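Local coordinates for protein carbohydrate kinase, FGGY (Rhodospirillum rubrum, PDB 3IFR) that probably phosphorylates D-xylulose at the expense of ATP, as a sugar kinase of the FGGY family, at residues V176-W181 and G242-I247; W181-G186 and L286-V291; A276-D281 and G293-N298. All coordinates share one frame; numbering follows the deposited sequence.

Contact 1 (V176-W181 and G242-I247); sequences VVDRNW and GAADHI
Asp178 and Gly242 make the closest approach here, with Asp178 OD2 3.1 Å from Gly242 O. Both are acceptors, so the nearness is no bond. Its position follows from CG standing anti to the backbone N (chi1 -173°), which carries the acid across to the other segment. Asp178 OD1 caps the start of helix 179-185 by accepting from Asn180 N at 3.0 Å in a nearly straight bond, the N-H arriving from above the carboxylate plane. Asp178 OD2 accepts from Tyr164 OH and from a water 2.6 Å away. Packing is looser beyond the acid: the CB atoms of Asn180 and Ala244 merely touch at 4.1 Å, and that same water bridges the segments beside them. It accepts from Asn180 ND2 at 2.7 Å and from Ala244 N at 3.0 Å. Asn180 OD1 turns to another partner, Tyr288 N, while Gly242 O is met by Thr216 OG1. The contact thus sets an N-capping acid against the end of strand 238-244, where helix 245-252 begins. Its chemistry implies that a buried carboxylate can lie beside a carbonyl when a bound water and a hydroxyl supply hydrogens, which probably offset the repulsion.

Contact 2 (W181-G186 and L286-V291); sequences WALEGG and LDYHLV
Leu183 and Asp287 bring their CA atoms to 6.9 Å where the end of the short helix 179-185 passes an irregular loop strung between strands 269-273 and 298-301. Leu183 is directed toward this loop. Its CD1 branch lies 3.6 Å from Leu286 O and 3.8 Å from Asp287 CA, while CG reaches Tyr288 CE2, also at 3.8 Å, the leucine and tyrosine side chains crossing at about a right angle. Ile188 packs on both of them. The polar half is quite different. Glu184, extended beyond CG, brings OE2 to 2.5 Å from Asp287 OD2, the two carboxylate planes turned 78° apart. Asp287 leans to meet it with CG anti to its own carbonyl carbon (chi1 -83°), and has a second partner in Asn298. His246 touches both acids, and a bound phosphate ion, probably from the crystallisation liquor, lies about 3 Å from the Glu184 side chain. Just past these residues the helix ends in a Schellman motif at Gly186. An apolar patch beside a pair of acids thus joins the N-terminal and C-terminal domains, an interface consistent with the interdomain cleft that FGGY kinases share with the actin-like ATPase fold.

Contact 3 (A276-D281 and G293-N298); sequences ATAKSD and GLYAPN
Asn298 ND2 is gripped by two acceptors: Ala296 O, two residues back at 3.1 Å in a nearly straight bond, and Asp287 OD1 on the preceding part of the loop. Ala296 O lies close to the plane of the asparagine amide, so this bond helps fix how the amide is turned. The meeting of the two segments themselves is mainly apolar and centres on Tyr295. With its CG anti to the carbonyl carbon (chi1 -63°), the side chain is directed at segment 276-281, and Ala278 CB sits above the middle of one ring face, 7° off the normal, as a CH-pi contact whose exact closeness is doubtful. Ala276 O lies at the ring edge, near its plane, 4.0 Å from Tyr295 CD1. Thr277 O stands 4.0 Å from Tyr295 CB. One residue earlier, Leu294 CD2 brushes Ala276 CA at 4.2 Å, a looser touch near the surface. Tyr288 meets the rim of the Tyr295 ring from the other side of its plane, inclined by about 30°. The pair of segments belongs to the long connection between antiparallel neighbours 269-273 and 298-301, the latter an edge strand of its sheet; Ala296 rests on Ile247 of helix 245-252, and Lys279 NZ makes a weak bond to Ile397 O at the end of helix 372-397.

From the N terminus, the chain first passes through 176-186, where contacts 1 and 2 share Trp181 on helix 179-185. Contact 1 closes first, at 242-247, after a loop of 60 residues within the N-terminal domain. Segment 276-281 then opens contact 3 before contact 2 is closed by 286-291, 99 residues beyond its first segment, so contacts 2 and 3 cross, as do 1 and 2. Contact 3 closes at 293-298 after only 11 residues and follows contact 1 in series. Together they illustrate how a short helix can be fixed to its own domain and to the other one: contacts 1 and 2 touch at its first turn, while Asp287 O and Ala296 N join contacts 2 and 3.

Contact 1 (V176-W181 and G242-I247)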
# COMPACT_ATOMS: atom_id res chain seq x y z
N VAL A 176 0.12 14.03 -17.12
CA VAL A 176 -1.06 13.62 -16.37
C VAL A 176 -0.67 13.10 -15.01
O VAL A 176 0.50 12.84 -14.76
CB VAL A 176 -1.89 12.52 -17.10
CG1 VAL A 176 -2.30 12.97 -18.52
CG2 VAL A 176 -1.17 11.14 -17.07
N VAL A 177 -1.64 12.94 -14.11
CA VAL A 177 -1.41 12.12 -12.93
C VAL A 177 -2.46 11.00 -12.80
O VAL A 177 -3.58 11.14 -13.26
CB VAL A 177 -1.38 12.97 -11.66
CG1 VAL A 177 -0.17 13.84 -11.69
CG2 VAL A 177 -2.65 13.79 -11.53
N ASP A 178 -2.06 9.89 -12.18
CA ASP A 178 -2.98 8.83 -11.77
C ASP A 178 -4.13 9.47 -10.96
O ASP A 178 -3.87 10.32 -10.06
CB ASP A 178 -2.20 7.85 -10.90
CG ASP A 178 -2.97 6.60 -10.53
OD1 ASP A 178 -4.14 6.43 -10.94
OD2 ASP A 178 -2.37 5.76 -9.81
N ARG A 179 -5.36 9.09 -11.31
CA ARG A 179 -6.53 9.34 -10.47
C ARG A 179 -6.18 9.07 -9.00
O ARG A 179 -6.59 9.78 -8.11
CB ARG A 179 -7.68 8.36 -10.83
CG ARG A 179 -8.45 8.62 -12.15
CD ARG A 179 -9.75 7.73 -12.28
NE ARG A 179 -9.46 6.28 -12.16
CZ ARG A 179 -10.36 5.29 -12.27
NH1 ARG A 179 -9.97 4.03 -12.15
NH2 ARG A 179 -11.63 5.54 -12.53
N ASN A 180 -5.46 7.99 -8.75
CA ASN A 180 -5.28 7.58 -7.37
C ASN A 180 -4.28 8.49 -6.62
O ASN A 180 -4.42 8.73 -5.42
CB ASN A 180 -4.85 6.11 -7.32
CG ASN A 180 -6.04 5.14 -7.20
OD1 ASN A 180 -7.02 5.41 -6.47
ND2 ASN A 180 -5.94 4.00 -7.89
N TRP A 181 -3.27 8.96 -7.33
CA TRP A 181 -2.40 9.97 -6.76
C TRP A 181 -3.25 11.20 -6.36
O TRP A 181 -3.16 11.71 -5.22
CB TRP A 181 -1.26 10.33 -7.73
CG TRP A 181 -0.35 11.34 -7.16
CD1 TRP A 181 0.76 11.10 -6.39
CD2 TRP A 181 -0.45 12.76 -7.29
NE1 TRP A 181 1.33 12.29 -6.03
CE2 TRP A 181 0.61 13.32 -6.57
CE3 TRP A 181 -1.35 13.62 -7.95
CZ2 TRP A 181 0.80 14.71 -6.47
CZ3 TRP A 181 -1.16 14.98 -7.87
CH2 TRP A 181 -0.10 15.52 -7.13
N GLY A 242 -0.27 5.20 -14.92
CA GLY A 242 0.45 4.76 -13.73
C GLY A 242 -0.49 4.14 -12.70
O GLY A 242 -1.67 4.50 -12.61
N ALA A 243 0.07 3.25 -11.92
CA ALA A 243 -0.66 2.40 -11.03
C ALA A 243 -0.21 2.62 -9.63
O ALA A 243 0.92 2.67 -9.37
CB ALA A 243 -0.44 1.00 -11.42
N ALA A 244 -1.14 2.77 -8.71
CA ALA A 244 -0.79 2.86 -7.32
C ALA A 244 -0.18 1.56 -6.75
O ALA A 244 -0.77 0.56 -6.84
CB ALA A 244 -1.96 3.28 -6.53
N ASP A 245 1.00 1.60 -6.17
CA ASP A 245 1.68 0.39 -5.76
C ASP A 245 0.95 -0.63 -4.91
O ASP A 245 0.99 -1.77 -5.22
CB ASP A 245 3.11 0.61 -5.28
CG ASP A 245 3.21 1.31 -3.96
OD1 ASP A 245 2.25 1.80 -3.41
OD2 ASP A 245 4.28 1.36 -3.46
N HIS A 246 0.30 -0.22 -3.83
CA HIS A 246 -0.38 -1.18 -3.01
C HIS A 246 -1.59 -1.82 -3.68
O HIS A 246 -1.84 -2.95 -3.46
CB HIS A 246 -0.66 -0.64 -1.59
CG HIS A 246 -1.63 0.48 -1.55
ND1 HIS A 246 -1.40 1.69 -2.14
CD2 HIS A 246 -2.85 0.58 -0.98
CE1 HIS A 246 -2.42 2.48 -1.95
NE2 HIS A 246 -3.32 1.84 -1.24
N ILE A 247 -2.29 -1.10 -4.52
CA ILE A 247 -3.37 -1.61 -5.33
C ILE A 247 -2.88 -2.63 -6.39
O ILE A 247 -3.52 -3.65 -6.60
CB ILE A 247 -4.19 -0.48 -6.02
CG1 ILE A 247 -4.43 0.68 -5.05
CG2 ILE A 247 -5.54 -1.05 -6.52
CD1 ILE A 247 -5.17 0.22 -3.80
O HOH W 1 -3.86 3.61 -9.49

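Contact 2 (W181-G186 and L286-V291)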
# COMPACT_ATOMS: atom_id res chain seq x y z
N TRP A 181 -3.27 8.96 -7.33
CA TRP A 181 -2.40 9.97 -6.76
C TRP A 181 -3.25 11.20 -6.36
O TRP A 181 -3.16 11.71 -5.22
CB TRP A 181 -1.26 10.33 -7.73
CG TRP A 181 -0.35 11.34 -7.16
CD1 TRP A 181 0.76 11.10 -6.39
CD2 TRP A 181 -0.45 12.76 -7.29
NE1 TRP A 181 1.33 12.29 -6.03
CE2 TRP A 181 0.61 13.32 -6.57
CE3 TRP A 181 -1.35 13.62 -7.95
CZ2 TRP A 181 0.80 14.71 -6.47
CZ3 TRP A 181 -1.16 14.98 -7.87
CH2 TRP A 181 -0.10 15.52 -7.13
N ALA A 182 -4.12 11.65 -7.27
CA ALA A 182 -4.95 12.81 -7.01
C ALA A 182 -5.99 12.60 -5.89
O ALA A 182 -6.28 13.51 -5.10
CB ALA A 182 -5.62 13.28 -8.32
N LEU A 183 -6.54 11.41 -5.81
CA LEU A 183 -7.50 11.04 -4.77
C LEU A 183 -6.82 10.89 -3.41
O LEU A 183 -7.22 11.50 -2.42
CB LEU A 183 -8.15 9.72 -5.16
CG LEU A 183 -9.62 9.39 -4.88
CD1 LEU A 183 -9.78 7.91 -4.32
CD2 LEU A 183 -10.29 10.39 -3.99
N GLU A 184 -5.78 10.07 -3.32
CA GLU A 184 -5.10 10.00 -2.05
C GLU A 184 -4.63 11.39 -1.70
O GLU A 184 -4.70 11.80 -0.56
CB GLU A 184 -3.93 9.00 -2.08
CG GLU A 184 -4.43 7.56 -2.23
CD GLU A 184 -3.45 6.53 -1.77
OE1 GLU A 184 -2.56 6.84 -0.96
OE2 GLU A 184 -3.58 5.41 -2.21
N GLY A 185 -4.21 12.14 -2.72
CA GLY A 185 -3.66 13.46 -2.54
C GLY A 185 -4.59 14.57 -2.06
O GLY A 185 -4.11 15.57 -1.54
N GLY A 186 -5.90 14.43 -2.27
CA GLY A 186 -6.86 15.41 -1.77
C GLY A 186 -7.45 16.24 -2.88
O GLY A 186 -8.17 17.20 -2.63
N LEU A 286 -9.83 5.38 0.94
CA LEU A 286 -10.30 4.92 -0.33
C LEU A 286 -9.32 5.13 -1.50
O LEU A 286 -8.51 6.08 -1.51
CB LEU A 286 -11.66 5.56 -0.60
CG LEU A 286 -12.56 5.08 -1.72
CD1 LEU A 286 -13.02 3.59 -1.61
CD2 LEU A 286 -13.75 6.02 -1.78
N ASP A 287 -9.40 4.23 -2.48
CA ASP A 287 -8.65 4.32 -3.74
C ASP A 287 -9.56 3.78 -4.82
O ASP A 287 -10.50 3.06 -4.51
CB ASP A 287 -7.39 3.45 -3.71
CG ASP A 287 -6.20 4.11 -3.04
OD1 ASP A 287 -6.03 4.01 -1.80
OD2 ASP A 287 -5.37 4.68 -3.77
N TYR A 288 -9.26 4.08 -6.08
CA TYR A 288 -9.88 3.36 -7.17
C TYR A 288 -9.15 2.04 -7.33
O TYR A 288 -7.93 2.00 -7.16
CB TYR A 288 -9.79 4.13 -8.47
CG TYR A 288 -10.61 5.40 -8.46
CD1 TYR A 288 -11.95 5.39 -8.80
CD2 TYR A 288 -10.03 6.63 -8.11
CE1 TYR A 288 -12.70 6.55 -8.80
CE2 TYR A 288 -10.77 7.79 -8.11
CZ TYR A 288 -12.10 7.74 -8.45
OH TYR A 288 -12.83 8.89 -8.43
N HIS A 289 -9.85 0.96 -7.66
CA HIS A 289 -9.13 -0.25 -8.03
C HIS A 289 -8.49 -0.05 -9.40
O HIS A 289 -8.84 0.88 -10.12
CB HIS A 289 -10.07 -1.42 -8.10
CG HIS A 289 -9.38 -2.74 -7.96
ND1 HIS A 289 -9.88 -3.76 -7.19
CD2 HIS A 289 -8.21 -3.19 -8.46
CE1 HIS A 289 -9.06 -4.79 -7.23
NE2 HIS A 289 -8.04 -4.46 -7.99
N LEU A 290 -7.56 -0.91 -9.78
CA LEU A 290 -7.07 -0.89 -11.16
C LEU A 290 -8.17 -1.47 -12.03
O LEU A 290 -8.41 -0.99 -13.14
CB LEU A 290 -5.76 -1.66 -11.34
CG LEU A 290 -4.62 -1.34 -10.38
CD1 LEU A 290 -3.33 -2.07 -10.71
CD2 LEU A 290 -4.40 0.16 -10.37
N VAL A 291 -8.87 -2.47 -11.52
CA VAL A 291 -10.00 -3.04 -12.26
C VAL A 291 -11.13 -2.01 -12.49
O VAL A 291 -11.71 -1.46 -11.56
CB VAL A 291 -10.53 -4.33 -11.59
CG1 VAL A 291 -11.67 -4.89 -12.38
CG2 VAL A 291 -9.43 -5.36 -11.49

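Contact 3 (A276-D281 and G293-N298)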
# COMPACT_ATOMS: atom_id res chain seq x y z
N ALA A 276 -17.66 -2.88 -5.13
CA ALA A 276 -18.39 -2.05 -6.08
C ALA A 276 -18.87 -0.76 -5.42
O ALA A 276 -19.38 0.13 -6.08
CB ALA A 276 -19.54 -2.77 -6.65
N THR A 277 -18.68 -0.67 -4.11
CA THR A 277 -19.24 0.41 -3.30
C THR A 277 -18.16 1.42 -3.03
O THR A 277 -17.14 1.09 -2.45
CB THR A 277 -19.69 -0.14 -1.93
OG1 THR A 277 -20.78 -1.05 -2.10
CG2 THR A 277 -20.11 0.96 -0.98
N ALA A 278 -18.36 2.66 -3.43
CA ALA A 278 -17.44 3.69 -2.98
C ALA A 278 -18.09 4.36 -1.79
O ALA A 278 -19.21 4.89 -1.88
CB ALA A 278 -17.15 4.70 -4.08
N LYS A 279 -17.43 4.31 -0.65
CA LYS A 279 -18.05 4.83 0.55
C LYS A 279 -16.94 5.02 1.52
O LYS A 279 -16.38 4.06 2.12
CB LYS A 279 -19.13 3.87 1.07
CG LYS A 279 -20.07 4.44 2.13
CD LYS A 279 -21.21 3.45 2.43
CE LYS A 279 -22.30 4.04 3.35
NZ LYS A 279 -22.90 3.00 4.29
N SER A 280 -16.57 6.28 1.61
CA SER A 280 -15.51 6.72 2.47
C SER A 280 -15.85 6.24 3.86
O SER A 280 -16.98 5.85 4.12
CB SER A 280 -15.47 8.25 2.45
OG SER A 280 -16.78 8.76 2.29
N ASP A 281 -14.88 6.27 4.75
CA ASP A 281 -15.20 6.09 6.14
C ASP A 281 -13.99 6.47 6.99
O ASP A 281 -12.83 6.11 6.67
CB ASP A 281 -15.66 4.68 6.40
CG ASP A 281 -16.11 4.46 7.85
OD1 ASP A 281 -17.35 4.42 8.09
OD2 ASP A 281 -15.21 4.32 8.75
N GLY A 293 -14.18 0.11 -12.75
CA GLY A 293 -15.49 -0.04 -12.19
C GLY A 293 -15.44 -0.31 -10.71
O GLY A 293 -16.41 -0.08 -10.00
N LEU A 294 -14.32 -0.81 -10.24
CA LEU A 294 -14.21 -1.13 -8.83
C LEU A 294 -13.46 -0.07 -8.03
O LEU A 294 -12.66 0.71 -8.58
CB LEU A 294 -13.63 -2.54 -8.63
CG LEU A 294 -14.40 -3.68 -9.35
CD1 LEU A 294 -13.87 -5.02 -8.97
CD2 LEU A 294 -15.93 -3.64 -9.12
N TYR A 295 -13.79 -0.02 -6.73
CA TYR A 295 -13.07 0.75 -5.73
C TYR A 295 -12.22 -0.20 -4.87
O TYR A 295 -12.40 -1.43 -4.91
CB TYR A 295 -14.06 1.53 -4.89
CG TYR A 295 -14.83 2.56 -5.69
CD1 TYR A 295 -16.03 2.26 -6.29
CD2 TYR A 295 -14.34 3.85 -5.86
CE1 TYR A 295 -16.73 3.21 -7.04
CE2 TYR A 295 -15.04 4.81 -6.60
CZ TYR A 295 -16.23 4.47 -7.19
OH TYR A 295 -16.91 5.41 -7.93
N ALA A 296 -11.29 0.35 -4.11
CA ALA A 296 -10.40 -0.45 -3.27
C ALA A 296 -10.20 0.17 -1.88
O ALA A 296 -9.12 0.65 -1.54
CB ALA A 296 -9.03 -0.68 -3.96
N PRO A 297 -11.25 0.13 -1.04
CA PRO A 297 -11.06 0.65 0.32
C PRO A 297 -9.91 -0.12 0.93
O PRO A 297 -9.83 -1.31 0.71
CB PRO A 297 -12.37 0.26 1.02
CG PRO A 297 -13.37 0.09 -0.06
CD PRO A 297 -12.60 -0.40 -1.28
N ASN A 298 -9.05 0.54 1.67
CA ASN A 298 -7.91 -0.13 2.29
C ASN A 298 -7.59 0.47 3.65
O ASN A 298 -8.04 1.56 4.00
CB ASN A 298 -6.63 -0.08 1.40
CG ASN A 298 -6.20 1.33 1.09
OD1 ASN A 298 -5.23 1.86 1.69
ND2 ASN A 298 -6.93 1.97 0.19